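Local structure of phosphotriesterase, putative (Deinococcus radiodurans, 4J35) at residues 149-152 with 153-157; 109-113 with 114-118. The protein is a metal-dependent hydrolase of the phosphotriesterase family, probably a lactonase, deposited here in a form engineered to hydrolyse organophosphates. The protein carries 7 engineered substitutions. All blocks are in the same frame, centred on the assembly; numbering follows the deposited sequence.

Interaction 1: residues 149-152 with 153-157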
ATOM      1  N   ASP A 149      -5.251  15.519 -10.274  1.00 52.42           N
ATOM      2  CA  ASP A 149      -5.293  16.974 -10.345  1.00 59.27           C
ATOM      3  C   ASP A 149      -5.757  17.626  -9.049  1.00 60.84           C
ATOM      4  O   ASP A 149      -5.648  18.845  -8.894  1.00 60.26           O
ATOM      5  CB  ASP A 149      -6.158  17.418 -11.527  1.00 62.56           C
ATOM      6  CG  ASP A 149      -5.580  16.972 -12.859  1.00 63.39           C
ATOM      7  OD1 ASP A 149      -4.355  16.722 -12.914  1.00 65.14           O
ATOM      8  OD2 ASP A 149      -6.346  16.866 -13.844  1.00 70.15           O
ATOM      9  N   ALA A 150      -6.263  16.825  -8.113  1.00 50.39           N
ATOM     10  CA  ALA A 150      -6.648  17.356  -6.809  1.00 51.95           C
ATOM     11  C   ALA A 150      -7.092  16.245  -5.883  1.00 47.41           C
ATOM     12  O   ALA A 150      -7.389  15.144  -6.326  1.00 47.01           O
ATOM     13  CB  ALA A 150      -7.779  18.386  -6.957  1.00 58.28           C
ATOM     14  N   ILE A 151      -7.140  16.537  -4.589  1.00 43.16           N
ATOM     15  CA  ILE A 151      -7.849  15.677  -3.657  1.00 51.15           C
ATOM     16  C   ILE A 151      -9.309  16.142  -3.698  1.00 55.56           C
ATOM     17  O   ILE A 151      -9.661  17.163  -3.100  1.00 50.17           O
ATOM     18  CB  ILE A 151      -7.285  15.774  -2.222  1.00 47.57           C
ATOM     19  CG1 ILE A 151      -5.769  15.551  -2.213  1.00 38.84           C
ATOM     20  CG2 ILE A 151      -7.949  14.738  -1.339  1.00 50.87           C
ATOM     21  CD1 ILE A 151      -5.159  15.646  -0.805  1.00 40.23           C
ATOM     22  N   THR A 152     -10.155  15.408  -4.419  1.00 48.58           N
ATOM     23  CA  THR A 152     -11.526  15.890  -4.685  1.00 51.05           C
ATOM     24  C   THR A 152     -12.374  15.953  -3.414  1.00 50.09           C
ATOM     25  O   THR A 152     -12.066  15.295  -2.431  1.00 48.43           O
ATOM     26  CB  THR A 152     -12.242  15.003  -5.715  1.00 49.56           C
ATOM     27  OG1 THR A 152     -12.594  13.755  -5.110  1.00 45.76           O
ATOM     28  CG2 THR A 152     -11.376  14.767  -6.927  1.00 47.62           C
ATOM     29  N   PRO A 153     -13.460  16.748  -3.426  1.00 47.43           N
ATOM     30  CA  PRO A 153     -14.292  16.845  -2.222  1.00 49.14           C
ATOM     31  C   PRO A 153     -14.811  15.480  -1.732  1.00 39.93           C
ATOM     32  O   PRO A 153     -14.874  15.227  -0.528  1.00 58.13           O
ATOM     33  CB  PRO A 153     -15.444  17.757  -2.660  1.00 64.75           C
ATOM     34  CG  PRO A 153     -15.389  17.770  -4.162  1.00 63.21           C
ATOM     35  CD  PRO A 153     -13.961  17.604  -4.513  1.00 52.88           C
ATOM     36  N   TYR A 154     -15.184  14.628  -2.661  1.00 41.38           N
ATOM     37  CA  TYR A 154     -15.522  13.247  -2.354  1.00 52.65           C
ATOM     38  C   TYR A 154     -14.382  12.451  -1.678  1.00 47.03           C
ATOM     39  O   TYR A 154     -14.576  11.801  -0.661  1.00 46.51           O
ATOM     40  CB  TYR A 154     -15.889  12.543  -3.634  1.00 45.91           C
ATOM     41  CG  TYR A 154     -16.268  11.124  -3.395  1.00 50.72           C
ATOM     42  CD1 TYR A 154     -17.297  10.808  -2.527  1.00 61.73           C
ATOM     43  CD2 TYR A 154     -15.611  10.105  -4.032  1.00 52.23           C
ATOM     44  CE1 TYR A 154     -17.653   9.508  -2.304  1.00 48.62           C
ATOM     45  CE2 TYR A 154     -15.955   8.795  -3.815  1.00 63.30           C
ATOM     46  CZ  TYR A 154     -16.997   8.511  -2.965  1.00 39.88           C
ATOM     47  OH  TYR A 154     -17.344   7.212  -2.730  1.00 61.92           O
ATOM     48  N   GLU A 155     -13.209  12.470  -2.273  1.00 40.60           N
ATOM     49  CA  GLU A 155     -12.028  11.872  -1.645  1.00 36.33           C
ATOM     50  C   GLU A 155     -11.776  12.473  -0.254  1.00 38.31           C
ATOM     51  O   GLU A 155     -11.351  11.783   0.664  1.00 39.85           O
ATOM     52  CB  GLU A 155     -10.830  12.056  -2.564  1.00 33.94           C
ATOM     53  CG  GLU A 155     -10.820  11.066  -3.732  1.00 46.22           C
ATOM     54  CD  GLU A 155     -10.080  11.585  -4.953  1.00 48.12           C
ATOM     55  OE1 GLU A 155      -9.425  12.642  -4.846  1.00 48.34           O
ATOM     56  OE2 GLU A 155     -10.139  10.925  -6.017  1.00 49.56           O
ATOM     57  N   GLN A 156     -12.084  13.745  -0.056  1.00 43.55           N
ATOM     58  CA  GLN A 156     -11.763  14.347   1.227  1.00 40.92           C
ATOM     59  C   GLN A 156     -12.625  13.802   2.354  1.00 42.19           C
ATOM     60  O   GLN A 156     -12.236  13.823   3.518  1.00 40.94           O
ATOM     61  CB  GLN A 156     -11.825  15.865   1.148  1.00 50.34           C
ATOM     62  CG  GLN A 156     -10.681  16.422   0.316  1.00 49.71           C
ATOM     63  CD  GLN A 156     -10.551  17.910   0.476  1.00 67.90           C
ATOM     64  OE1 GLN A 156     -10.602  18.424   1.594  1.00 56.59           O
ATOM     65  NE2 GLN A 156     -10.402  18.617  -0.639  1.00 73.75           N
ATOM     66  N   LEU A 157     -13.785  13.279   2.003  1.00 36.83           N
ATOM     67  CA  LEU A 157     -14.636  12.652   2.997  1.00 40.10           C
ATOM     68  C   LEU A 157     -13.820  11.593   3.709  1.00 36.73           C
ATOM     69  O   LEU A 157     -13.891  11.480   4.925  1.00 37.67           O
ATOM     70  CB  LEU A 157     -15.849  11.997   2.324  1.00 37.31           C
ATOM     71  CG  LEU A 157     -16.780  12.976   1.583  1.00 44.29           C
ATOM     72  CD1 LEU A 157     -17.722  12.211   0.683  1.00 46.73           C
ATOM     73  CD2 LEU A 157     -17.562  13.814   2.557  1.00 48.03           C
TER
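Thr152 and Glu155 grip each other twice where the chain turns into helix 153-169. Thr152 OG1 takes the backbone N-H of Glu155 in an almost straight bond (3.2 Å, 171°), and in return Glu155 OE1 accepts from Thr152 N at 2.9 Å, the donor standing above the carboxylate plane. OG1 can do this because it sits between its own backbone N and carbonyl carbon (chi1 73°), turned to the first turn of the helix, while CG2 lies over Glu155 OE1 at 3.6 Å. The reciprocal pair is a capping box, with Thr152 as the N-cap. Thr152 O starts the helical bonding by accepting from Gln156 N at 2.8 Å. One residue earlier, Ile151 O receives Gln156 NE2 at 3.0 Å; the donor is tilted 27° from the carbonyl plane, yet the oxygen stays close to the plane of the Gln156 amide. This bond brings the glutamine stem across Ile151 at about a right angle, its CG 3.6 Å from Ile151 CG2. The other carboxylate oxygen, Glu155 OE2, is held by Ser147 OG and by the backbone N of Glu99, so the buried acid has partners at both oxygens and is fixed in rotation. An alanine in place of Glu155 would probably leave Thr152 N, Ser147 and the Glu99 amide without their common acceptor, and free the loop before the helix to shift. Farther out, Ile151 packs on Gln185, Gln186 and Leu189 of helix 183-192, whereas the ring of Tyr154 meets Phe158 edge-to-face, and its side chain touches Phe107 and Lys108 of helix 105-113. The side chain of Glu155 lies about 8 Å from that of the metal ligand His176.

Interaction 2: residues 109-113 with 114-118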
ATOM      1  N   PHE A 109     -23.333   8.930  -3.725  1.00 33.35           N
ATOM      2  CA  PHE A 109     -24.788   9.068  -3.590  1.00 36.21           C
ATOM      3  C   PHE A 109     -25.140   9.332  -2.112  1.00 41.91           C
ATOM      4  O   PHE A 109     -25.856  10.275  -1.795  1.00 44.08           O
ATOM      5  CB  PHE A 109     -25.470   7.792  -4.087  1.00 41.07           C
ATOM      6  CG  PHE A 109     -26.962   7.851  -4.043  1.00 43.87           C
ATOM      7  CD1 PHE A 109     -27.661   8.697  -4.898  1.00 49.80           C
ATOM      8  CD2 PHE A 109     -27.674   7.051  -3.160  1.00 41.57           C
ATOM      9  CE1 PHE A 109     -29.054   8.755  -4.862  1.00 55.22           C
ATOM     10  CE2 PHE A 109     -29.055   7.102  -3.124  1.00 48.05           C
ATOM     11  CZ  PHE A 109     -29.747   7.962  -3.972  1.00 53.69           C
ATOM     12  N   ARG A 110     -24.606   8.509  -1.209  1.00 36.13           N
ATOM     13  CA  ARG A 110     -24.860   8.695   0.222  1.00 34.41           C
ATOM     14  C   ARG A 110     -24.445  10.086   0.685  1.00 37.66           C
ATOM     15  O   ARG A 110     -25.170  10.742   1.444  1.00 41.06           O
ATOM     16  CB  ARG A 110     -24.146   7.637   1.053  1.00 41.64           C
ATOM     17  CG  ARG A 110     -24.596   6.213   0.768  1.00 36.04           C
ATOM     18  CD  ARG A 110     -24.018   5.245   1.798  1.00 42.68           C
ATOM     19  NE  ARG A 110     -24.741   5.364   3.069  1.00 46.43           N
ATOM     20  CZ  ARG A 110     -25.788   4.620   3.410  1.00 41.47           C
ATOM     21  NH1 ARG A 110     -26.235   3.676   2.597  1.00 47.78           N
ATOM     22  NH2 ARG A 110     -26.408   4.829   4.566  1.00 46.75           N
ATOM     23  N   ALA A 111     -23.292  10.547   0.214  1.00 40.07           N
ATOM     24  CA  ALA A 111     -22.814  11.882   0.555  1.00 38.21           C
ATOM     25  C   ALA A 111     -23.828  12.954   0.169  1.00 42.12           C
ATOM     26  O   ALA A 111     -24.043  13.925   0.907  1.00 43.81           O
ATOM     27  CB  ALA A 111     -21.463  12.139  -0.128  1.00 35.50           C
ATOM     28  N   SER A 112     -24.464  12.773  -0.978  1.00 36.53           N
ATOM     29  CA  SER A 112     -25.475  13.727  -1.453  1.00 44.29           C
ATOM     30  C   SER A 112     -26.727  13.752  -0.572  1.00 45.64           C
ATOM     31  O   SER A 112     -27.432  14.753  -0.535  1.00 49.58           O
ATOM     32  CB  SER A 112     -25.861  13.424  -2.916  1.00 49.76           C
ATOM     33  OG  SER A 112     -26.812  12.373  -3.009  1.00 44.00           O
ATOM     34  N   LEU A 113     -26.988  12.670   0.159  1.00 48.67           N
ATOM     35  CA  LEU A 113     -28.211  12.570   0.954  1.00 49.85           C
ATOM     36  C   LEU A 113     -28.012  12.684   2.471  1.00 48.99           C
ATOM     37  O   LEU A 113     -28.992  12.840   3.206  1.00 55.75           O
ATOM     38  CB  LEU A 113     -28.933  11.265   0.644  1.00 42.29           C
ATOM     39  CG  LEU A 113     -29.547  11.158  -0.752  1.00 53.45           C
ATOM     40  CD1 LEU A 113     -30.106   9.763  -0.978  1.00 50.02           C
ATOM     41  CD2 LEU A 113     -30.640  12.196  -0.933  1.00 54.67           C
ATOM     42  N   GLY A 114     -26.768  12.589   2.949  1.00 41.50           N
ATOM     43  CA  GLY A 114     -26.514  12.740   4.372  1.00 51.41           C
ATOM     44  C   GLY A 114     -25.041  12.831   4.731  1.00 48.88           C
ATOM     45  O   GLY A 114     -24.210  13.256   3.923  1.00 46.60           O
ATOM     46  N   ASP A 115     -24.730  12.437   5.965  1.00 42.46           N
ATOM     47  CA  ASP A 115     -23.386  12.573   6.523  1.00 39.65           C
ATOM     48  C   ASP A 115     -22.528  11.369   6.168  1.00 45.87           C
ATOM     49  O   ASP A 115     -22.306  10.490   7.005  1.00 43.03           O
ATOM     50  CB  ASP A 115     -23.467  12.683   8.045  1.00 46.92           C
ATOM     51  CG  ASP A 115     -22.163  13.155   8.674  1.00 59.02           C
ATOM     52  OD1 ASP A 115     -21.143  13.284   7.961  1.00 49.80           O
ATOM     53  OD2 ASP A 115     -22.167  13.404   9.896  1.00 63.60           O
ATOM     54  N   ALA A 116     -22.049  11.334   4.933  1.00 38.26           N
ATOM     55  CA  ALA A 116     -21.199  10.234   4.477  1.00 33.16           C
ATOM     56  C   ALA A 116     -19.873  10.171   5.249  1.00 35.03           C
ATOM     57  O   ALA A 116     -19.342   9.086   5.485  1.00 41.37           O
ATOM     58  CB  ALA A 116     -20.943  10.354   2.988  1.00 44.57           C
ATOM     59  N   GLU A 117     -19.326  11.318   5.651  1.00 40.20           N
ATOM     60  CA  GLU A 117     -18.062  11.284   6.402  1.00 44.08           C
ATOM     61  C   GLU A 117     -18.212  10.431   7.656  1.00 43.29           C
ATOM     62  O   GLU A 117     -17.381   9.566   7.952  1.00 39.00           O
ATOM     63  CB  GLU A 117     -17.600  12.689   6.789  1.00 43.75           C
ATOM     64  CG  GLU A 117     -16.243  12.703   7.494  1.00 45.03           C
ATOM     65  CD  GLU A 117     -15.903  14.072   8.108  1.00 42.37           C
ATOM     66  OE1 GLU A 117     -16.062  15.090   7.412  1.00 44.16           O
ATOM     67  OE2 GLU A 117     -15.413  14.104   9.252  1.00 43.42           O
ATOM     68  N   SER A 118     -19.273  10.675   8.410  1.00 41.95           N
ATOM     69  CA  SER A 118     -19.507   9.903   9.621  1.00 41.62           C
ATOM     70  C   SER A 118     -19.769   8.425   9.318  1.00 38.78           C
ATOM     71  O   SER A 118     -19.373   7.561  10.094  1.00 43.06           O
ATOM     72  CB  SER A 118     -20.655  10.505  10.429  1.00 49.86           C
ATOM     73  OG  SER A 118     -20.249  11.765  10.950  1.00 56.04           O
TER
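Gly114 N closes the last turn of helix 105-113 on Arg110 O at 2.9 Å, before Gly114 leaves helical geometry with phi/psi of -171/-154°. Beyond the turn the methyl of Ala116 points back at the helix just left: its CB rests 3.4 Å from Ala111 CA and 3.6 Å from Ala111 CB, an apolar contact between two small side chains that lets the backbones come close. Arg110 O also accepts from Leu113 N, so one carbonyl holds two amides at the helix end. The segment is a tight helix-to-helix corner, with Asp115 at the centre of an inverse gamma turn and at the N-cap of helix 116-129. With chi1 at -166°, the carboxylate of Asp115 swings away from its own backbone N and meets the new helix with both oxygens. OD1 caps Ser118 N at 3.2 Å, and OD2 takes the hydroxyl Ser118 OG at 2.7 Å; both donors stand above the carboxylate plane, well out of it. The paired bonds restrain the acid from turning, and the N-terminal end of the helix would probably favour its negative charge. On the preceding helix Ser112 OG turns back to Phe109 O, 2.6 Å away and on a lone pair in the carbonyl plane. Arg110 reaches past the corner to a salt bridge from its NE to Glu119 OE1, while Glu117 OE1 pairs with Arg160 NE and ties helix 116-129 to helix 153-169.

In the fold
Interaction 2 comes first along the chain, joining helix 105-113 to helix 116-129; the chain then runs on through the loop that enters helix 153-169, where interaction 1 lies. Their centres are 14 Å apart, on the same side of the protein, and they touch: Leu157 CD1 packs 3.8 Å from Ala111 CB, and Leu157 O lies 3.7 Å from Glu117 CG. Two consecutive helices of the TIM-barrel fold thus have their N-terminal ends beside each other at the surface. Interaction 1 is nearer the metal site, its Glu155 side chain about 11 Å from a cobalt ion, whereas interaction 2 is peripheral, away from the metal ligands.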